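Local coordinates for extracellular ligand-binding receptor (Rhodopseudomonas palustris, PDB 4F06), which binds p-hydroxybenzoic acid and probably delivers such lignin-derived benzoates to an ABC transporter as its solute-binding component, at residues H254-H259 with Q338-R343; A104-S108 with G150-D154; I6-I11 with E71-A77; S113-T119 with T333-T337; G138-V142 with F163-K169. One frame throughout, in Å; residues are numbered along the deposited sequence.

Interaction 1: H254-H259 with Q338-R343; sequences HYAVSH and QNVYLR
Residues 338-343 form a strand, and 254-259 is the loop that leaves the neighbouring antiparallel strand 250-253. The backbones are closest at His254 and Val340 (CA-CA 4.5 Å) and diverge to 8.3 Å between Ala256 CA and Arg343 CA. A type I turn from Ala256 to His259 is closed by His259 N to Ala256 O at 2.9 Å. His254 CA makes a CA-H...O contact of 3.5 Å with Asn339 O, and a water donates to His254 O (2.8 Å) and Asn339 O (2.7 Å). His254, chi1 p, sets its CB 3.4 Å from CD of Gln338 (p, then t), whose amide oxygen is held by Arg324. Tyr341 takes chi1 m and receives Asn339 ND2 at 3.0 Å on its OH, which is also hydrogen-bonded to Arg324 O. His259, chi1 t, places CE1 3.1 Å from Tyr341 OH, the two rings oblique at 54° with centroids 5.1 Å apart; its ND1 bonds Glu356. Arg343 (m, chi2 94°, p) folds back, NH1 3.0 Å from Tyr255 O, while its NE is bonded to Ser251. Such splaying marks a loop leaving the C-terminal end of an inner strand of the mixed sheet of a periplasmic-binding-protein fold.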
# COMPACT_ATOMS: atom_id res chain seq x y z
N HIS A 254 -0.67 -7.58 2.18
CA HIS A 254 -0.06 -7.55 3.52
C HIS A 254 -1.05 -7.18 4.64
O HIS A 254 -0.71 -7.31 5.80
CB HIS A 254 1.11 -6.54 3.49
CG HIS A 254 0.62 -5.20 3.09
ND1 HIS A 254 0.11 -4.95 1.83
CD2 HIS A 254 0.43 -4.05 3.84
CE1 HIS A 254 -0.38 -3.69 1.81
NE2 HIS A 254 -0.18 -3.13 3.02
N TYR A 255 -2.24 -6.71 4.29
CA TYR A 255 -3.20 -6.33 5.32
C TYR A 255 -4.61 -6.62 4.85
O TYR A 255 -4.99 -6.24 3.73
CB TYR A 255 -3.08 -4.83 5.72
CG TYR A 255 -4.07 -4.45 6.82
CD1 TYR A 255 -3.94 -5.02 8.10
CD2 TYR A 255 -5.18 -3.62 6.58
CE1 TYR A 255 -4.86 -4.73 9.11
CE2 TYR A 255 -6.08 -3.32 7.62
CZ TYR A 255 -5.93 -3.91 8.85
OH TYR A 255 -6.85 -3.63 9.84
N ALA A 256 -5.41 -7.17 5.76
CA ALA A 256 -6.87 -7.27 5.61
C ALA A 256 -7.53 -6.74 6.87
O ALA A 256 -7.07 -7.04 7.97
CB ALA A 256 -7.34 -8.71 5.35
N VAL A 257 -8.61 -5.99 6.72
CA VAL A 257 -9.36 -5.48 7.87
C VAL A 257 -9.83 -6.67 8.72
O VAL A 257 -9.92 -6.57 9.95
CB VAL A 257 -10.53 -4.62 7.42
CG1 VAL A 257 -11.42 -4.21 8.59
CG2 VAL A 257 -9.99 -3.39 6.69
N SER A 258 -10.09 -7.81 8.08
CA SER A 258 -10.54 -9.02 8.77
C SER A 258 -9.40 -9.78 9.47
O SER A 258 -9.65 -10.83 10.08
CB SER A 258 -11.17 -9.97 7.77
OG SER A 258 -10.16 -10.50 6.92
N HIS A 259 -8.16 -9.28 9.43
CA HIS A 259 -7.06 -10.06 10.02
C HIS A 259 -7.38 -10.47 11.45
O HIS A 259 -7.70 -9.61 12.30
CB HIS A 259 -5.74 -9.27 9.96
CG HIS A 259 -4.57 -10.05 10.46
ND1 HIS A 259 -4.12 -11.18 9.82
CD2 HIS A 259 -3.74 -9.85 11.55
CE1 HIS A 259 -3.05 -11.66 10.48
NE2 HIS A 259 -2.81 -10.86 11.54
N GLN A 338 7.31 -8.24 5.99
CA GLN A 338 5.99 -8.54 6.54
C GLN A 338 5.43 -9.76 5.87
O GLN A 338 5.79 -10.15 4.74
CB GLN A 338 5.06 -7.34 6.31
CG GLN A 338 4.82 -7.01 4.81
CD GLN A 338 4.15 -5.66 4.68
OE1 GLN A 338 3.47 -5.23 5.59
NE2 GLN A 338 4.32 -4.98 3.53
N ASN A 339 4.44 -10.37 6.52
CA ASN A 339 3.68 -11.46 5.87
C ASN A 339 2.90 -10.93 4.67
O ASN A 339 2.43 -9.76 4.65
CB ASN A 339 2.63 -11.98 6.86
CG ASN A 339 3.23 -12.55 8.12
OD1 ASN A 339 4.44 -12.86 8.19
ND2 ASN A 339 2.37 -12.73 9.12
N VAL A 340 2.76 -11.78 3.66
CA VAL A 340 1.81 -11.55 2.56
C VAL A 340 0.79 -12.65 2.62
O VAL A 340 1.17 -13.83 2.76
CB VAL A 340 2.56 -11.50 1.20
CG1 VAL A 340 1.56 -11.39 0.04
CG2 VAL A 340 3.54 -10.32 1.19
N TYR A 341 -0.49 -12.30 2.58
CA TYR A 341 -1.54 -13.29 2.73
C TYR A 341 -2.25 -13.49 1.38
O TYR A 341 -2.44 -12.54 0.62
CB TYR A 341 -2.57 -12.82 3.78
CG TYR A 341 -1.97 -12.47 5.11
CD1 TYR A 341 -1.51 -11.16 5.39
CD2 TYR A 341 -1.87 -13.44 6.12
CE1 TYR A 341 -0.94 -10.84 6.60
CE2 TYR A 341 -1.36 -13.09 7.35
CZ TYR A 341 -0.89 -11.81 7.61
OH TYR A 341 -0.36 -11.51 8.85
N LEU A 342 -2.67 -14.72 1.13
CA LEU A 342 -3.65 -15.00 0.07
C LEU A 342 -5.02 -14.81 0.68
O LEU A 342 -5.30 -15.40 1.74
CB LEU A 342 -3.48 -16.43 -0.46
CG LEU A 342 -4.61 -16.83 -1.45
CD1 LEU A 342 -4.55 -16.02 -2.75
CD2 LEU A 342 -4.55 -18.33 -1.70
N ARG A 343 -5.88 -14.03 0.01
CA ARG A 343 -7.26 -13.82 0.48
C ARG A 343 -8.22 -14.14 -0.64
O ARG A 343 -7.86 -14.14 -1.83
CB ARG A 343 -7.50 -12.36 0.90
CG ARG A 343 -6.41 -11.79 1.83
CD ARG A 343 -5.30 -11.05 1.09
NE ARG A 343 -5.83 -9.98 0.23
CZ ARG A 343 -6.27 -8.80 0.68
NH1 ARG A 343 -6.10 -8.41 1.95
NH2 ARG A 343 -6.92 -7.99 -0.16
O HOH W 1 1.73 -8.25 6.81

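Interaction 2: A104-S108 with G150-D154; sequences AATSS and GPGID. With PHB (p-hydroxybenzoic acid), chain B; SO4 (sulfate ion), chain E.
A single carboxylate oxygen, Asp154 OD2, ties the first turn of a helix to a pocket loop: it accepts Ser107 N at 2.9 Å (168°) and a water at 2.7 Å. The loop 104-108 and the first turn of helix 150-165 face each other across the ligand cleft of a periplasmic-binding-protein fold. Residues 150-154 are helical, with Asp154 N bonded to Gly150 O at 3.1 Å; Ala104 to Thr106 are irregular, and a 3-10 segment begins at Ser107. The closest CA atoms are Thr106 and Pro151, 4.7 Å apart. Thr106, chi1 m, puts OG1 3.3 Å from Pro151 CD, its hydroxyl being hydrogen-bonded to Thr82. Asp154 has chi1 -87° and chi2 near 6°, which brings OD2 to within 3.4 Å of Thr106 CA. The water on OD2 also donates to Ser107 OG (2.7 Å), itself hydrogen-bonded to Asp365, and a second water links Asp154 OD1 (3.0 Å) to Ser108 N (3.1 Å). Gly150 N, at the helix start, makes weak bonds to a sulfate, and a CB there would clash with that ion. Both segments line the p-hydroxybenzoate site: Pro151 CG lies 3.6 Å from O1' of the ligand, and Ala105 N donates to that same carboxylate oxygen at 3.0 Å.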
# COMPACT_ATOMS: atom_id res chain seq x y z
N ALA A 104 3.10 4.64 -1.34
CA ALA A 104 3.78 4.49 -2.66
C ALA A 104 4.71 3.28 -2.62
O ALA A 104 5.62 3.19 -1.77
CB ALA A 104 4.58 5.74 -2.92
N ALA A 105 4.54 2.37 -3.60
CA ALA A 105 4.92 0.96 -3.41
C ALA A 105 5.98 0.51 -4.44
O ALA A 105 6.30 -0.68 -4.53
CB ALA A 105 3.68 0.09 -3.51
N THR A 106 6.54 1.42 -5.25
CA THR A 106 7.56 1.03 -6.25
C THR A 106 8.86 0.74 -5.47
O THR A 106 9.29 1.51 -4.59
CB THR A 106 7.72 2.15 -7.28
OG1 THR A 106 6.47 2.24 -8.00
CG2 THR A 106 8.84 1.87 -8.30
N SER A 107 9.51 -0.38 -5.81
CA SER A 107 10.66 -0.84 -5.00
C SER A 107 11.74 0.22 -4.89
O SER A 107 12.28 0.43 -3.81
CB SER A 107 11.26 -2.12 -5.58
OG SER A 107 10.43 -3.24 -5.36
N SER A 108 12.10 0.86 -6.00
CA SER A 108 13.26 1.75 -6.01
C SER A 108 13.08 3.03 -5.20
O SER A 108 14.06 3.75 -5.02
CB SER A 108 13.66 2.12 -7.43
OG SER A 108 12.60 2.85 -8.03
N GLY A 150 5.00 3.43 -12.61
CA GLY A 150 6.01 2.74 -11.79
C GLY A 150 5.56 1.43 -11.14
O GLY A 150 6.15 0.38 -11.39
N PRO A 151 4.53 1.46 -10.28
CA PRO A 151 4.22 0.25 -9.52
C PRO A 151 3.57 -0.81 -10.42
O PRO A 151 3.72 -2.01 -10.15
CB PRO A 151 3.26 0.77 -8.42
CG PRO A 151 2.66 2.01 -9.01
CD PRO A 151 3.78 2.64 -9.81
N GLY A 152 2.86 -0.40 -11.47
CA GLY A 152 2.31 -1.39 -12.42
C GLY A 152 3.40 -2.13 -13.17
O GLY A 152 3.34 -3.34 -13.38
N ILE A 153 4.43 -1.37 -13.61
CA ILE A 153 5.58 -1.96 -14.30
C ILE A 153 6.33 -2.93 -13.37
O ILE A 153 6.66 -4.04 -13.78
CB ILE A 153 6.49 -0.85 -14.84
CG1 ILE A 153 5.72 -0.07 -15.94
CG2 ILE A 153 7.76 -1.48 -15.43
CD1 ILE A 153 6.33 1.27 -16.36
N ASP A 154 6.50 -2.57 -12.09
CA ASP A 154 7.10 -3.49 -11.12
C ASP A 154 6.24 -4.77 -11.02
O ASP A 154 6.75 -5.88 -11.02
CB ASP A 154 7.16 -2.90 -9.73
CG ASP A 154 8.38 -2.05 -9.42
OD1 ASP A 154 9.22 -1.76 -10.27
OD2 ASP A 154 8.41 -1.59 -8.26
C1' PHB B . 1.65 3.83 -6.06
O1' PHB B . 2.77 3.42 -5.72
O2' PHB B . 1.49 4.81 -6.87
C1 PHB B . 0.45 3.09 -5.56
C2 PHB B . 0.56 1.74 -5.17
C3 PHB B . -0.54 1.04 -4.76
C4 PHB B . -1.78 1.64 -4.74
C5 PHB B . -1.91 2.96 -5.12
C6 PHB B . -0.81 3.70 -5.55
O4 PHB B . -2.91 0.99 -4.39
S SO4 E . 6.00 7.10 -12.69
O1 SO4 E . 4.64 7.71 -12.47
O2 SO4 E . 6.86 8.22 -13.15
O3 SO4 E . 6.14 6.37 -11.45
O4 SO4 E . 5.95 6.07 -13.73
O HOH W 2 7.83 -3.28 -6.17
O HOH W 3 11.36 -0.39 -8.69

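Interaction 3: I6-I11 with E71-A77; sequences IKVGVI and EKVQYLA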
# COMPACT_ATOMS: atom_id res chain seq x y z
N ILE A 6 6.89 19.50 17.96
CA ILE A 6 7.50 18.90 16.76
C ILE A 6 6.41 18.65 15.74
O ILE A 6 5.44 17.97 16.08
CB ILE A 6 8.26 17.60 17.10
CG1 ILE A 6 9.37 17.92 18.11
CG2 ILE A 6 8.81 16.94 15.85
CD1 ILE A 6 10.05 16.67 18.66
N LYS A 7 6.55 19.21 14.52
CA LYS A 7 5.54 18.98 13.52
C LYS A 7 5.99 17.93 12.52
O LYS A 7 7.16 17.83 12.17
CB LYS A 7 5.18 20.30 12.81
CG LYS A 7 4.49 21.29 13.75
CD LYS A 7 3.99 22.55 13.05
CE LYS A 7 3.30 23.47 14.05
NZ LYS A 7 2.78 24.69 13.37
N VAL A 8 5.00 17.14 12.08
CA VAL A 8 5.16 16.10 11.09
C VAL A 8 4.27 16.48 9.95
O VAL A 8 3.07 16.68 10.15
CB VAL A 8 4.75 14.70 11.65
CG1 VAL A 8 4.84 13.63 10.57
CG2 VAL A 8 5.61 14.35 12.85
N GLY A 9 4.82 16.55 8.73
CA GLY A 9 3.99 16.93 7.56
C GLY A 9 3.57 15.69 6.81
O GLY A 9 4.40 14.90 6.37
N VAL A 10 2.24 15.49 6.70
CA VAL A 10 1.69 14.32 6.04
C VAL A 10 1.10 14.74 4.71
O VAL A 10 0.17 15.58 4.68
CB VAL A 10 0.59 13.69 6.91
CG1 VAL A 10 0.03 12.45 6.21
CG2 VAL A 10 1.11 13.29 8.30
N ILE A 11 1.61 14.18 3.63
CA ILE A 11 1.05 14.49 2.30
C ILE A 11 0.24 13.26 1.89
O ILE A 11 0.73 12.13 1.91
CB ILE A 11 2.20 14.75 1.29
CG1 ILE A 11 2.99 16.02 1.70
CG2 ILE A 11 1.62 14.84 -0.15
CD1 ILE A 11 4.30 16.16 0.96
N GLU A 71 6.20 25.28 7.98
CA GLU A 71 5.81 24.53 9.17
C GLU A 71 7.02 24.01 9.97
O GLU A 71 6.85 23.53 11.09
CB GLU A 71 4.90 23.38 8.75
CG GLU A 71 3.60 23.84 8.10
CD GLU A 71 2.83 24.82 8.98
OE1 GLU A 71 2.85 24.67 10.23
OE2 GLU A 71 2.19 25.73 8.43
N LYS A 72 8.23 24.07 9.39
CA LYS A 72 9.47 23.63 10.05
C LYS A 72 9.34 22.19 10.53
O LYS A 72 9.83 21.82 11.59
CB LYS A 72 9.88 24.60 11.21
CG LYS A 72 10.07 26.04 10.71
CD LYS A 72 10.50 27.02 11.80
CE LYS A 72 11.01 28.30 11.16
NZ LYS A 72 10.01 28.86 10.21
N VAL A 73 8.71 21.35 9.70
CA VAL A 73 8.55 19.96 10.11
C VAL A 73 9.89 19.25 10.27
O VAL A 73 10.83 19.52 9.51
CB VAL A 73 7.65 19.15 9.13
CG1 VAL A 73 6.28 19.80 8.99
CG2 VAL A 73 8.27 18.92 7.74
N GLN A 74 9.94 18.37 11.25
CA GLN A 74 11.12 17.52 11.41
C GLN A 74 11.03 16.24 10.60
O GLN A 74 12.06 15.58 10.34
CB GLN A 74 11.38 17.18 12.87
CG GLN A 74 11.92 18.33 13.69
CD GLN A 74 12.48 17.83 15.01
OE1 GLN A 74 12.92 16.70 15.10
NE2 GLN A 74 12.51 18.67 16.00
N TYR A 75 9.80 15.84 10.19
CA TYR A 75 9.55 14.57 9.49
C TYR A 75 8.47 14.82 8.46
O TYR A 75 7.57 15.63 8.70
CB TYR A 75 9.05 13.48 10.46
CG TYR A 75 10.07 13.18 11.54
CD1 TYR A 75 11.13 12.29 11.31
CD2 TYR A 75 10.04 13.89 12.73
CE1 TYR A 75 12.14 12.12 12.26
CE2 TYR A 75 11.03 13.73 13.69
CZ TYR A 75 12.08 12.87 13.44
OH TYR A 75 13.14 12.69 14.33
N LEU A 76 8.59 14.11 7.34
CA LEU A 76 7.51 14.07 6.34
C LEU A 76 6.96 12.62 6.31
O LEU A 76 7.64 11.66 6.72
CB LEU A 76 8.05 14.42 4.93
CG LEU A 76 8.35 15.91 4.74
CD1 LEU A 76 9.27 16.12 3.55
CD2 LEU A 76 7.04 16.66 4.54
N ALA A 77 5.74 12.48 5.82
CA ALA A 77 5.12 11.16 5.79
C ALA A 77 4.02 11.14 4.76
O ALA A 77 3.49 12.19 4.37
CB ALA A 77 4.51 10.79 7.15
O HOH W 4 8.91 20.80 13.97
O HOH W 5 5.66 25.71 12.82
O HOH W 6 0.73 23.87 11.71
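Strand 6-11 and strand 75-77 run parallel, their short axes 4.6 Å apart and inclined by 25°. Gly9 pairs with Leu76 and Val10 with Ala77, each with CA atoms 4.7 Å apart. Gly9 N donates to Tyr75 O (2.9 Å), Ala77 N to Gly9 O (2.8 Å) and Ile11 N to Ala77 O (2.8 Å), a parallel ladder that Gln74 N extends toward the N terminus by bonding Lys7 O at 3.0 Å. CA-H...O contacts such as Val10 CA to Ala77 O (3.3 Å) accompany it. On one face Val8, Val10, Tyr75 and Ala77 share an apolar layer, with Val8 CG1 4.2 Å from Tyr75 CB and helix 283-301 packing on Val8 and Tyr75. On the other, Gly9 leaves room for Leu76 and Val73, whose CG1 is 3.6 Å from Gly9 N. At the rim the fully extended Lys7 reaches back, NZ 3.1 Å from Glu71 OE1 in a salt bridge that one water also spans. Strand 5-12 thus lies between 43-51 and 75-78 in the parallel core typical of an alpha/beta lobe of periplasmic binding proteins.

Interaction 4: S113-T119 with T333-T337; sequences SPYIVRT and TRHIT. With SO4 (sulfate ion), chain G.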
# COMPACT_ATOMS: atom_id res chain seq x y z
N SER A 113 16.86 8.00 -1.39
CA SER A 113 17.36 8.83 -0.30
C SER A 113 17.75 7.93 0.83
O SER A 113 17.02 6.98 1.10
CB SER A 113 16.25 9.75 0.24
OG SER A 113 16.71 10.51 1.34
N PRO A 114 18.79 8.25 1.60
CA PRO A 114 19.11 7.48 2.80
C PRO A 114 18.07 7.68 3.91
O PRO A 114 18.03 6.90 4.85
CB PRO A 114 20.47 8.04 3.27
CG PRO A 114 20.48 9.45 2.73
CD PRO A 114 19.80 9.32 1.36
N TYR A 115 17.21 8.69 3.78
CA TYR A 115 16.32 9.08 4.88
C TYR A 115 14.87 8.69 4.64
O TYR A 115 13.98 9.24 5.26
CB TYR A 115 16.43 10.59 5.16
CG TYR A 115 17.78 11.09 5.60
CD1 TYR A 115 18.75 10.27 6.20
CD2 TYR A 115 18.08 12.44 5.43
CE1 TYR A 115 19.99 10.78 6.60
CE2 TYR A 115 19.27 12.96 5.88
CZ TYR A 115 20.23 12.13 6.43
OH TYR A 115 21.42 12.68 6.89
N ILE A 116 14.63 7.71 3.77
CA ILE A 116 13.30 7.18 3.58
C ILE A 116 13.16 5.84 4.32
O ILE A 116 14.07 4.98 4.29
CB ILE A 116 13.04 6.92 2.07
CG1 ILE A 116 12.91 8.23 1.35
CG2 ILE A 116 11.77 6.07 1.89
CD1 ILE A 116 12.92 8.11 -0.15
N VAL A 117 12.04 5.67 5.02
CA VAL A 117 11.64 4.35 5.52
C VAL A 117 10.21 4.11 5.11
O VAL A 117 9.44 5.06 5.06
CB VAL A 117 11.87 4.23 7.05
CG1 VAL A 117 11.06 5.29 7.81
CG2 VAL A 117 11.62 2.82 7.59
N ARG A 118 9.85 2.87 4.76
CA ARG A 118 8.52 2.61 4.19
C ARG A 118 7.77 1.61 5.06
O ARG A 118 8.28 0.53 5.34
CB ARG A 118 8.65 2.11 2.74
CG ARG A 118 7.31 1.69 2.14
CD ARG A 118 7.33 1.71 0.61
NE ARG A 118 8.51 1.02 0.07
CZ ARG A 118 8.91 1.17 -1.20
NH1 ARG A 118 8.16 1.93 -2.04
NH2 ARG A 118 10.02 0.58 -1.64
N THR A 119 6.53 1.98 5.45
CA THR A 119 5.70 1.10 6.31
C THR A 119 4.49 0.58 5.54
O THR A 119 3.58 -0.01 6.18
CB THR A 119 5.22 1.85 7.58
OG1 THR A 119 4.54 3.04 7.15
CG2 THR A 119 6.40 2.23 8.47
N THR A 333 17.33 -2.33 3.13
CA THR A 333 16.44 -1.62 2.20
C THR A 333 15.62 -0.49 2.82
O THR A 333 15.09 0.33 2.09
CB THR A 333 15.47 -2.61 1.55
OG1 THR A 333 14.69 -3.21 2.60
CG2 THR A 333 16.18 -3.66 0.71
N ARG A 334 15.48 -0.48 4.14
CA ARG A 334 14.61 0.46 4.86
C ARG A 334 13.14 0.25 4.49
O ARG A 334 12.31 1.15 4.67
CB ARG A 334 15.08 1.94 4.69
CG ARG A 334 16.31 2.21 5.53
CD ARG A 334 17.00 3.53 5.08
NE ARG A 334 17.70 3.37 3.79
CZ ARG A 334 17.30 3.81 2.61
NH1 ARG A 334 16.14 4.41 2.46
NH2 ARG A 334 18.08 3.65 1.56
N HIS A 335 12.82 -0.96 4.05
CA HIS A 335 11.44 -1.35 3.74
C HIS A 335 10.91 -2.35 4.77
O HIS A 335 11.68 -3.19 5.30
CB HIS A 335 11.38 -1.97 2.33
CG HIS A 335 9.99 -2.31 1.98
ND1 HIS A 335 9.01 -1.36 1.77
CD2 HIS A 335 9.35 -3.54 1.96
CE1 HIS A 335 7.82 -1.98 1.61
NE2 HIS A 335 8.01 -3.31 1.71
N ILE A 336 9.61 -2.30 5.03
CA ILE A 336 8.96 -3.21 6.01
C ILE A 336 8.88 -4.65 5.47
O ILE A 336 8.21 -4.92 4.49
CB ILE A 336 7.59 -2.62 6.40
CG1 ILE A 336 7.00 -3.35 7.61
CG2 ILE A 336 6.62 -2.52 5.22
CD1 ILE A 336 5.89 -2.60 8.31
N THR A 337 9.58 -5.57 6.17
CA THR A 337 9.41 -6.99 5.94
C THR A 337 8.15 -7.45 6.66
O THR A 337 7.92 -7.07 7.81
CB THR A 337 10.63 -7.74 6.48
OG1 THR A 337 11.72 -7.40 5.63
CG2 THR A 337 10.44 -9.27 6.44
S SO4 G . 21.68 3.31 3.02
O1 SO4 G . 21.40 4.77 3.10
O2 SO4 G . 23.12 3.03 2.78
O3 SO4 G . 21.29 2.65 4.29
O4 SO4 G . 20.93 2.72 1.84
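Two arginines carry most of the polar contact. Arg334 NH1 donates to Ile116 O at 2.8 Å and lies 3.0 Å from Ser113 O, while its NH2 holds a sulfate oxygen, O4, at 3.0 Å; Arg118 NE donates to His335 ND1 at 3.0 Å. His335 NE2 meets Gln125 on the far side of that ring, and the terminal nitrogens of Arg118 bond the carbonyl oxygens of Ala104, Thr106 and Ser107. The backbones add Arg118 N to Arg334 O at 3.0 Å and a weak return bond from Ile336 N to Arg118 O at 3.1 Å, a single bridge pairing Arg118 with His335. Val117 CA also approaches Arg334 O (3.4 Å). Arg334 has positive phi, and just before it Thr333 OG1 accepts His335 N in an ST turn; Ser113 OG does the same for Tyr115 N. Outward, Ile336 CG2 packs 3.8 Å from Thr119 C, and Arg334 CD lies 3.5 Å from Pro114 O. Since ND1 of His335 accepts from an arginine, that nitrogen carries no proton, and cationic guanidinium groups satisfy carbonyl oxygens where strand pairing is reduced to one bridge.

Interaction 5: G138-V142 with F163-K169; sequences GATKV and FEAEGGK
Gly138 opens the segment with positive phi (92°), ending the preceding helix in a Schellman motif. Ala139, extended, points its CB toward the other segment, 4.0 Å from CZ of Phe163, whose ring takes chi1 t and turns its edge to Ala139 O (3.6 Å from CZ). Thr140 directs its side chain away, where its hydroxyl bonds Asp196, but its carbonyl O accepts Lys169 N at 3.0 Å and a water (3.0 Å) shared with Gly167 O. Lys141 pairs in parallel with Lys169 (CA-CA 4.9 Å); both have chi1 m, and their NZ atoms come within 3.5 Å, like charges at the exposed rim. Val142 N donates to Lys169 O at 2.9 Å, and Val142, chi1 t, rests CG2 3.5 Å from Phe163 CE2. The second segment leaves its helix at Gly167 (phi 92°) through another Schellman motif, Gly168 N bonding Phe163 O at 2.9 Å and Gly167 N bonding Glu164 O at 2.9 Å. A CB on Gly168 would strike the Phe163 ring. Helix 150-165 thereby returns the chain to the sheet, completing a beta-alpha-beta crossover between parallel strands 141-147 and 169-176.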
# COMPACT_ATOMS: atom_id res chain seq x y z
N GLY A 138 -3.40 -23.84 -10.47
CA GLY A 138 -3.53 -24.52 -11.75
C GLY A 138 -3.54 -23.61 -12.96
O GLY A 138 -3.80 -24.08 -14.05
N ALA A 139 -3.19 -22.33 -12.81
CA ALA A 139 -3.16 -21.45 -13.98
C ALA A 139 -2.07 -21.88 -14.92
O ALA A 139 -0.99 -22.30 -14.48
CB ALA A 139 -2.93 -20.00 -13.58
N THR A 140 -2.34 -21.78 -16.21
CA THR A 140 -1.28 -22.08 -17.15
C THR A 140 -0.99 -20.96 -18.12
O THR A 140 0.19 -20.78 -18.47
CB THR A 140 -1.58 -23.33 -17.97
OG1 THR A 140 -2.86 -23.16 -18.57
CG2 THR A 140 -1.66 -24.53 -17.06
N LYS A 141 -2.02 -20.22 -18.54
CA LYS A 141 -1.83 -19.07 -19.42
C LYS A 141 -2.46 -17.83 -18.77
O LYS A 141 -3.67 -17.78 -18.53
CB LYS A 141 -2.48 -19.33 -20.77
CG LYS A 141 -1.81 -20.48 -21.53
CD LYS A 141 -2.42 -20.61 -22.93
CE LYS A 141 -2.00 -21.89 -23.64
NZ LYS A 141 -0.55 -22.19 -23.57
N VAL A 142 -1.63 -16.83 -18.46
CA VAL A 142 -2.08 -15.64 -17.74
C VAL A 142 -2.02 -14.41 -18.63
O VAL A 142 -1.06 -14.24 -19.41
CB VAL A 142 -1.23 -15.43 -16.47
CG1 VAL A 142 -1.45 -14.04 -15.87
CG2 VAL A 142 -1.58 -16.49 -15.42
N PHE A 163 6.17 -16.27 -12.29
CA PHE A 163 5.27 -17.26 -12.92
C PHE A 163 5.99 -18.08 -14.00
O PHE A 163 5.82 -19.29 -14.09
CB PHE A 163 4.01 -16.54 -13.47
CG PHE A 163 2.92 -17.50 -13.91
CD1 PHE A 163 2.32 -18.37 -13.00
CD2 PHE A 163 2.43 -17.45 -15.24
CE1 PHE A 163 1.30 -19.22 -13.42
CE2 PHE A 163 1.38 -18.27 -15.64
CZ PHE A 163 0.83 -19.16 -14.73
N GLU A 164 6.81 -17.40 -14.81
CA GLU A 164 7.53 -18.12 -15.86
C GLU A 164 8.58 -19.04 -15.24
O GLU A 164 8.80 -20.15 -15.76
CB GLU A 164 8.14 -17.15 -16.90
CG GLU A 164 7.03 -16.41 -17.67
CD GLU A 164 7.52 -15.27 -18.51
OE1 GLU A 164 8.72 -15.21 -18.81
OE2 GLU A 164 6.69 -14.38 -18.87
N ALA A 165 9.19 -18.70 -14.10
CA ALA A 165 10.16 -19.60 -13.50
C ALA A 165 9.46 -20.88 -12.98
O ALA A 165 10.11 -21.91 -12.83
CB ALA A 165 10.88 -18.89 -12.38
N GLU A 166 8.17 -20.75 -12.66
CA GLU A 166 7.30 -21.86 -12.23
C GLU A 166 6.77 -22.69 -13.43
O GLU A 166 6.03 -23.67 -13.25
CB GLU A 166 6.09 -21.30 -11.44
CG GLU A 166 6.38 -20.63 -10.10
CD GLU A 166 6.49 -21.59 -8.92
OE1 GLU A 166 5.82 -22.64 -8.90
OE2 GLU A 166 7.26 -21.28 -8.00
N GLY A 167 7.12 -22.31 -14.67
CA GLY A 167 6.63 -23.03 -15.87
C GLY A 167 5.36 -22.46 -16.47
O GLY A 167 4.83 -23.02 -17.42
N GLY A 168 4.83 -21.38 -15.90
CA GLY A 168 3.67 -20.70 -16.46
C GLY A 168 3.96 -19.91 -17.71
O GLY A 168 5.10 -19.52 -17.96
N LYS A 169 2.92 -19.61 -18.47
CA LYS A 169 3.04 -18.79 -19.67
C LYS A 169 2.25 -17.51 -19.46
O LYS A 169 1.12 -17.52 -18.97
CB LYS A 169 2.44 -19.57 -20.85
CG LYS A 169 3.18 -20.86 -21.22
CD LYS A 169 2.47 -21.60 -22.34
CE LYS A 169 3.21 -22.85 -22.79
NZ LYS A 169 2.69 -23.35 -24.10
O HOH W 7 1.92 -23.17 -18.38

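In the fold
From the N terminus, interaction 3 closes first, joining strands 5-12 and 75-78 in one sheet. The chain continues through 104-108, opening interaction 2, and 113-119, opening interaction 4, on the last strand of that same sheet. It then enters the second sheet, where interaction 5 opens at 138-142; interaction 2 closes at 150-154 and crosses it, both using helix 150-165, before interaction 5 closes at 163-169. Interaction 1 opens at 254-259, and interaction 4, which spans all of interaction 5, closes at 333-337, linking strand 116-118 of the first sheet to strand 336-348 of the second, just before interaction 1 closes at 338-343, so these two cross. Interactions 2 and 4 cross too and touch through Arg118.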